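Local coordinates for protein alpha-L-arabinosidase (Xanthomonas axonopodis pv. citri, PDB 6D25) that probably hydrolyses alpha-L-arabinofuranosyl side groups of arabinoxylans, including those on doubly substituted xylose units, as a trimeric family GH51 arabinofuranosidase, at residues 157-160 against 161-165; 342-345 against 346-350; 389-392 against 393-397. One frame throughout, in Å; residues are numbered along the deposited sequence.

Contact 1 (157-160 against 161-165); sequences GDAA and PEEIA
The backbone carbonyl of Ala160 receives Glu163 N at 3.1 Å, with the donor lying above the carbonyl plane, and so closes the first turn where the loop 157-160 runs into helix 161-172. This is a beta-to-alpha connection of the (beta/alpha)8 barrel, following barrel strand 149-154. Pro161 suits the start of the helix: its nitrogen has no hydrogen to offer, and none is needed in a first turn. Pro161 CD lies 3.5 Å from Ala160 CB, a tight contact between neighbours in the chain. Where Ile164 N lies too far for a direct bond, a water extends the turn, donating to Ala160 O and accepting from Ile164 N. The main side-chain contact is that of Glu163 folding back over Ala159. With CG beside its own backbone N (chi1 -81°) and the chain extended beyond, the carboxylate reaches the Ala159 methyl, Glu163 OE1 standing 3.4 Å from Ala159 CB. His106 takes up OE2, which anchors the acid from a neighbouring loop. Other subunits crowd this junction: Gly157 O accepts from Arg221 of the second subunit, and Glu163 lies close to Glu162 of that same copy, where the like charges might raise the proton affinity of either acid. A second water bridges the loop to the acid, accepting from Ala160 N at 2.9 Å and donating to Glu163 OE1 at 2.7 Å.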
loop_
_atom_site.group_PDB
_atom_site.type_symbol
_atom_site.label_atom_id
_atom_site.label_comp_id
_atom_site.label_asym_id
_atom_site.label_seq_id
_atom_site.Cartn_x
_atom_site.Cartn_y
_atom_site.Cartn_z
ATOM N N GLY A 157 7.970 4.123 -1.740
ATOM C CA GLY A 157 7.866 3.900 -0.297
ATOM C C GLY A 157 6.720 4.637 0.378
ATOM O O GLY A 157 5.953 4.023 1.115
ATOM N N ASP A 158 6.652 5.955 0.198
ATOM C CA ASP A 158 5.687 6.720 0.986
ATOM C C ASP A 158 4.557 7.343 0.151
ATOM O O ASP A 158 3.565 7.844 0.733
ATOM C CB ASP A 158 6.411 7.646 1.970
ATOM C CG ASP A 158 6.521 9.098 1.612
ATOM O OD1 ASP A 158 6.429 9.409 0.418
ATOM O OD2 ASP A 158 6.724 9.878 2.543
ATOM N N ALA A 159 4.517 7.064 -1.132
ATOM C CA ALA A 159 3.450 7.575 -2.019
ATOM C C ALA A 159 2.582 6.419 -2.506
ATOM O O ALA A 159 3.047 5.265 -2.609
ATOM C CB ALA A 159 4.103 8.256 -3.203
ATOM N N ALA A 160 1.361 6.740 -2.917
ATOM C CA ALA A 160 0.509 5.819 -3.690
ATOM C C ALA A 160 1.002 5.769 -5.148
ATOM O O ALA A 160 1.737 6.676 -5.601
ATOM C CB ALA A 160 -0.923 6.280 -3.586
ATOM N N PRO A 161 0.647 4.721 -5.906
ATOM C CA PRO A 161 1.199 4.584 -7.246
ATOM C C PRO A 161 0.816 5.730 -8.202
ATOM O O PRO A 161 1.495 5.984 -9.205
ATOM C CB PRO A 161 0.645 3.245 -7.776
ATOM C CG PRO A 161 0.326 2.471 -6.513
ATOM C CD PRO A 161 -0.134 3.531 -5.525
ATOM N N GLU A 162 -0.270 6.409 -7.897
ATOM C CA GLU A 162 -0.752 7.451 -8.781
ATOM C C GLU A 162 0.310 8.561 -8.899
ATOM O O GLU A 162 0.341 9.240 -9.926
ATOM C CB GLU A 162 -2.120 7.974 -8.324
ATOM C CG GLU A 162 -2.069 9.139 -7.349
ATOM C CD GLU A 162 -3.351 9.348 -6.576
ATOM O OE1 GLU A 162 -4.286 10.044 -7.140
ATOM O OE2 GLU A 162 -3.433 8.792 -5.434
ATOM N N GLU A 163 1.170 8.762 -7.888
ATOM C CA GLU A 163 2.132 9.844 -7.993
ATOM C C GLU A 163 3.143 9.591 -9.126
ATOM O O GLU A 163 3.362 10.487 -9.953
ATOM C CB GLU A 163 2.935 10.064 -6.705
ATOM C CG GLU A 163 2.178 10.867 -5.709
ATOM C CD GLU A 163 2.959 11.417 -4.533
ATOM O OE1 GLU A 163 2.429 11.238 -3.421
ATOM O OE2 GLU A 163 4.032 12.062 -4.744
ATOM N N ILE A 164 3.796 8.443 -9.174
ATOM C CA ILE A 164 4.739 8.214 -10.251
ATOM C C ILE A 164 4.007 8.127 -11.603
ATOM O O ILE A 164 4.575 8.517 -12.608
ATOM C CB ILE A 164 5.659 7.001 -10.009
ATOM C CG1 ILE A 164 4.881 5.696 -9.837
ATOM C CG2 ILE A 164 6.584 7.287 -8.864
ATOM C CD1 ILE A 164 5.769 4.485 -9.677
ATOM N N ALA A 165 2.767 7.639 -11.637
ATOM C CA ALA A 165 2.022 7.585 -12.865
ATOM C C ALA A 165 1.821 9.005 -13.433
ATOM O O ALA A 165 2.029 9.269 -14.638
ATOM C CB ALA A 165 0.680 6.914 -12.666
HETATM O O HOH W 1 4.153 6.662 -6.709
HETATM O O HOH W 2 0.507 9.460 -2.652
#

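Contact 2 (342-345 against 346-350); sequences QQNS and LRDAL
Ser345 and Asp348 form a capping box at the start of helix 346-361. In its leading bond, Ser345 N points almost straight at Asp348 OD2, 2.8 Å away with an N-H...O angle of 173°, and meets the anti lone pair of that oxygen. The half made by the serine side chain is weaker: Ser345 OG, set between its own backbone N and carbonyl carbon (chi1 75°), turns to Arg347 N at 3.1 Å, a weak capping bond. Separately, Asp348 N makes a weak backbone bond to Ser345 O. The same carbonyl accepts Ala349 N, the first regular helical bond. Serine suits this place because its short hydroxyl can reach an amide of the first turn that has no preceding helical carbonyl.

One water joins the polar groups of the cap. It accepts from Ser345 OG and Arg347 NH2 and donates to Asp348 OD2, each within 3.0 Å. Asn344 lies beside this group, its OD1 3.5 Å from Asp348 CB, with amide and carboxylate planes 57° apart.

The next shell fixes the charged ends. Tyr329 and Thr327 both bond Asp348 OD1, so the carboxylate is gripped through both oxygens and its rotation is set. Arg347, bent at chi3, gives NH2 to Ser279 O and makes a cation-pi contact with Phe283, while Thr394 holds the Asn344 amide.

With an amide, a water and two hydroxyls around it, and the positive end of a helix dipole close by, the buried Asp348 carboxylate is probably stabilised as an anion.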
loop_
_atom_site.group_PDB
_atom_site.type_symbol
_atom_site.label_atom_id
_atom_site.label_comp_id
_atom_site.label_asym_id
_atom_site.label_seq_id
_atom_site.Cartn_x
_atom_site.Cartn_y
_atom_site.Cartn_z
ATOM N N GLN A 342 33.644 14.126 1.770
ATOM C CA GLN A 342 34.900 13.429 1.964
ATOM C C GLN A 342 35.852 13.881 0.843
ATOM O O GLN A 342 35.395 14.309 -0.224
ATOM C CB GLN A 342 34.680 11.915 1.968
ATOM C CG GLN A 342 34.089 11.370 0.673
ATOM C CD GLN A 342 33.628 9.921 0.723
ATOM O OE1 GLN A 342 33.062 9.486 1.729
ATOM N NE2 GLN A 342 33.836 9.184 -0.355
ATOM N N GLN A 343 37.149 13.752 1.079
ATOM C CA GLN A 343 38.119 14.024 0.041
ATOM C C GLN A 343 38.225 12.792 -0.869
ATOM O O GLN A 343 37.574 11.723 -0.684
ATOM C CB GLN A 343 39.481 14.466 0.627
ATOM C CG GLN A 343 39.731 15.971 0.560
ATOM C CD GLN A 343 39.904 16.485 -0.854
ATOM O OE1 GLN A 343 39.907 15.701 -1.800
ATOM N NE2 GLN A 343 40.036 17.803 -1.023
ATOM N N ASN A 344 38.971 13.004 -1.940
ATOM C CA ASN A 344 39.027 12.118 -3.093
ATOM C C ASN A 344 40.495 12.061 -3.517
ATOM O O ASN A 344 41.035 13.078 -3.987
ATOM C CB ASN A 344 38.090 12.683 -4.157
ATOM C CG ASN A 344 37.675 11.707 -5.227
ATOM O OD1 ASN A 344 38.545 11.166 -5.963
ATOM N ND2 ASN A 344 36.370 11.574 -5.393
ATOM N N SER A 345 41.148 10.919 -3.234
ATOM C CA SER A 345 42.578 10.801 -3.355
ATOM C C SER A 345 42.942 9.861 -4.503
ATOM O O SER A 345 42.082 9.296 -5.178
ATOM C CB SER A 345 43.174 10.295 -2.049
ATOM O OG SER A 345 42.904 8.909 -1.901
ATOM N N LEU A 346 44.246 9.671 -4.691
ATOM C CA LEU A 346 44.725 8.671 -5.657
ATOM C C LEU A 346 44.079 7.294 -5.390
ATOM O O LEU A 346 43.807 6.524 -6.349
ATOM C CB LEU A 346 46.244 8.587 -5.599
ATOM C CG LEU A 346 46.899 7.611 -6.572
ATOM C CD1 LEU A 346 46.581 7.953 -8.027
ATOM C CD2 LEU A 346 48.420 7.559 -6.313
ATOM N N ARG A 347 43.847 6.978 -4.122
ATOM C CA ARG A 347 43.203 5.703 -3.761
ATOM C C ARG A 347 41.819 5.589 -4.453
ATOM O O ARG A 347 41.430 4.534 -4.967
ATOM C CB ARG A 347 43.076 5.621 -2.239
ATOM C CG ARG A 347 42.511 4.298 -1.724
ATOM C CD ARG A 347 42.458 4.227 -0.206
ATOM N NE ARG A 347 41.682 5.312 0.368
ATOM C CZ ARG A 347 41.601 5.553 1.691
ATOM N NH1 ARG A 347 42.079 4.674 2.562
ATOM N NH2 ARG A 347 41.079 6.694 2.114
ATOM N N ASP A 348 41.081 6.687 -4.458
ATOM C CA ASP A 348 39.737 6.748 -5.080
ATOM C C ASP A 348 39.843 6.585 -6.595
ATOM O O ASP A 348 38.978 5.936 -7.206
ATOM C CB ASP A 348 39.010 8.005 -4.645
ATOM C CG ASP A 348 38.831 8.004 -3.135
ATOM O OD1 ASP A 348 38.089 7.103 -2.653
ATOM O OD2 ASP A 348 39.501 8.808 -2.426
ATOM N N ALA A 349 40.886 7.156 -7.204
ATOM C CA ALA A 349 41.109 6.934 -8.646
ATOM C C ALA A 349 41.249 5.436 -8.920
ATOM O O ALA A 349 40.623 4.927 -9.859
ATOM C CB ALA A 349 42.316 7.674 -9.102
ATOM N N LEU A 350 42.091 4.742 -8.132
ATOM C CA LEU A 350 42.251 3.299 -8.373
ATOM C C LEU A 350 40.933 2.547 -8.154
ATOM O O LEU A 350 40.658 1.566 -8.871
ATOM C CB LEU A 350 43.387 2.733 -7.506
ATOM C CG LEU A 350 44.758 2.781 -8.185
ATOM C CD1 LEU A 350 45.357 4.181 -8.168
ATOM C CD2 LEU A 350 45.722 1.818 -7.574
HETATM O O HOH W 3 40.895 8.717 -0.120
#

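Contact 3 (389-392 against 393-397); sequences MVLT and PTYHV
Leu391 carries CG beside its backbone N (chi1 -57°), whereas Tyr395 has CG opposite its own N (chi1 175°), and these two settings bring the leucine methyls against the phenol ring. Leu391 CD2 sits over the centre of one ring face, 3.8 Å from the centroid and only 5° off the normal, a well-centred CH-pi contact. Leu391 CD1 lies 3.8 Å from Tyr395 CE1. A branched leucine suits this place because one methyl can cover the face while the other follows the ring outward. The phenol hydroxyl bonds Ala85 O, tying the ring to helix 80-88, whose Ala85 also touches Leu391.

Thr392 follows the strand's last residue, Leu391, and caps the helix. Its OG1 accepts Tyr395 N at 3.2 Å in a nearly straight bond, and is also bonded to Ala380 O. Thr392 O receives a weak bond from His396 N, and the imidazole meets the same oxygen obliquely, His396 CD2 lying 3.3 Å from Thr392 O. A water in the plane of that ring lies 2.6 Å from His396 NE2 and gives a weak bond to Leu391 O, bridging strand end and helix. Thr392 CB presses on Pro393 CD at 3.4 Å, Pro393 taking the first helical position.

Threonine as N-cap, proline next and the capping bond to the third residue beyond the cap make this a classical helix start, here joining hairpin strand 388-391 to helix 393-400.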
loop_
_atom_site.group_PDB
_atom_site.type_symbol
_atom_site.label_atom_id
_atom_site.label_comp_id
_atom_site.label_asym_id
_atom_site.label_seq_id
_atom_site.Cartn_x
_atom_site.Cartn_y
_atom_site.Cartn_z
ATOM N N MET A 389 36.054 25.594 -7.563
ATOM C CA MET A 389 35.742 24.276 -8.076
ATOM C C MET A 389 37.034 23.483 -8.246
ATOM O O MET A 389 37.997 24.028 -8.725
ATOM C CB MET A 389 35.025 24.360 -9.427
ATOM C CG MET A 389 34.458 23.021 -9.881
ATOM S SD MET A 389 34.017 22.907 -11.648
ATOM C CE MET A 389 35.678 22.841 -12.316
ATOM N N VAL A 390 37.025 22.205 -7.915
ATOM C CA VAL A 390 38.171 21.342 -8.184
ATOM C C VAL A 390 37.693 19.998 -8.746
ATOM O O VAL A 390 36.646 19.475 -8.366
ATOM C CB VAL A 390 39.043 21.170 -6.925
ATOM C CG1 VAL A 390 38.344 20.434 -5.812
ATOM C CG2 VAL A 390 40.339 20.453 -7.229
ATOM N N LEU A 391 38.438 19.484 -9.702
ATOM C CA LEU A 391 38.219 18.188 -10.308
ATOM C C LEU A 391 38.975 17.133 -9.489
ATOM O O LEU A 391 40.132 17.313 -9.179
ATOM C CB LEU A 391 38.754 18.197 -11.742
ATOM C CG LEU A 391 38.165 19.260 -12.667
ATOM C CD1 LEU A 391 38.779 19.208 -14.046
ATOM C CD2 LEU A 391 36.683 19.025 -12.837
ATOM N N THR A 392 38.314 16.040 -9.170
ATOM C CA THR A 392 38.917 15.017 -8.298
ATOM C C THR A 392 39.718 14.004 -9.133
ATOM O O THR A 392 39.551 13.881 -10.339
ATOM C CB THR A 392 37.838 14.289 -7.496
ATOM O OG1 THR A 392 37.043 13.523 -8.410
ATOM C CG2 THR A 392 36.992 15.254 -6.682
ATOM N N PRO A 393 40.554 13.216 -8.463
ATOM C CA PRO A 393 41.204 12.105 -9.118
ATOM C C PRO A 393 40.208 11.168 -9.806
ATOM O O PRO A 393 40.495 10.656 -10.885
ATOM C CB PRO A 393 41.988 11.394 -8.004
ATOM C CG PRO A 393 42.296 12.504 -7.071
ATOM C CD PRO A 393 41.025 13.343 -7.076
ATOM N N THR A 394 39.045 10.971 -9.208
ATOM C CA THR A 394 38.037 10.085 -9.765
ATOM C C THR A 394 37.525 10.647 -11.093
ATOM O O THR A 394 37.346 9.893 -12.039
ATOM C CB THR A 394 36.886 9.875 -8.769
ATOM O OG1 THR A 394 37.408 9.256 -7.606
ATOM C CG2 THR A 394 35.755 9.043 -9.342
ATOM N N TYR A 395 37.286 11.947 -11.180
ATOM C CA TYR A 395 36.908 12.611 -12.432
ATOM C C TYR A 395 37.859 12.228 -13.556
ATOM O O TYR A 395 37.427 11.923 -14.683
ATOM C CB TYR A 395 36.907 14.128 -12.259
ATOM C CG TYR A 395 36.637 14.925 -13.506
ATOM C CD1 TYR A 395 37.640 15.295 -14.382
ATOM C CD2 TYR A 395 35.348 15.329 -13.820
ATOM C CE1 TYR A 395 37.381 16.019 -15.536
ATOM C CE2 TYR A 395 35.076 16.080 -14.952
ATOM C CZ TYR A 395 36.097 16.441 -15.814
ATOM O OH TYR A 395 35.795 17.187 -16.930
ATOM N N HIS A 396 39.155 12.291 -13.255
ATOM C CA HIS A 396 40.180 12.028 -14.263
ATOM C C HIS A 396 40.108 10.573 -14.720
ATOM O O HIS A 396 40.429 10.294 -15.879
ATOM C CB HIS A 396 41.563 12.378 -13.732
ATOM C CG HIS A 396 41.715 13.835 -13.453
ATOM N ND1 HIS A 396 41.400 14.812 -14.389
ATOM C CD2 HIS A 396 42.139 14.498 -12.350
ATOM C CE1 HIS A 396 41.682 16.002 -13.892
ATOM N NE2 HIS A 396 42.074 15.833 -12.625
ATOM N N VAL A 397 39.681 9.653 -13.864
ATOM C CA VAL A 397 39.536 8.265 -14.322
ATOM C C VAL A 397 38.330 8.139 -15.280
ATOM O O VAL A 397 38.429 7.457 -16.323
ATOM C CB VAL A 397 39.437 7.283 -13.151
ATOM C CG1 VAL A 397 39.374 5.848 -13.676
ATOM C CG2 VAL A 397 40.609 7.423 -12.196
HETATM O O HOH W 4 42.778 17.960 -11.345
#

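How the contacts relate
Followed from the N terminus, the three contacts come in series; none nests within or crosses another, and each closes a loop or strand end onto the first turn of a helix. Contact 1 comes after barrel strand 149-154 and opens helix 161-172 at the subunit interface. Its centre lies 38 Å from that of contact 2 and 37 Å from that of contact 3, on the opposite side of the chain's centre. Contact 2 begins helix 346-361, which precedes barrel strand 366-371, and contact 3 joins the hairpin 382-391 to helix 393-400. These last two touch: Asn344 OD1 lies 2.8 Å from Thr394 OG1, a probable hydrogen bond, and Ala349 packs on Val397, so the two helix starts are fastened together.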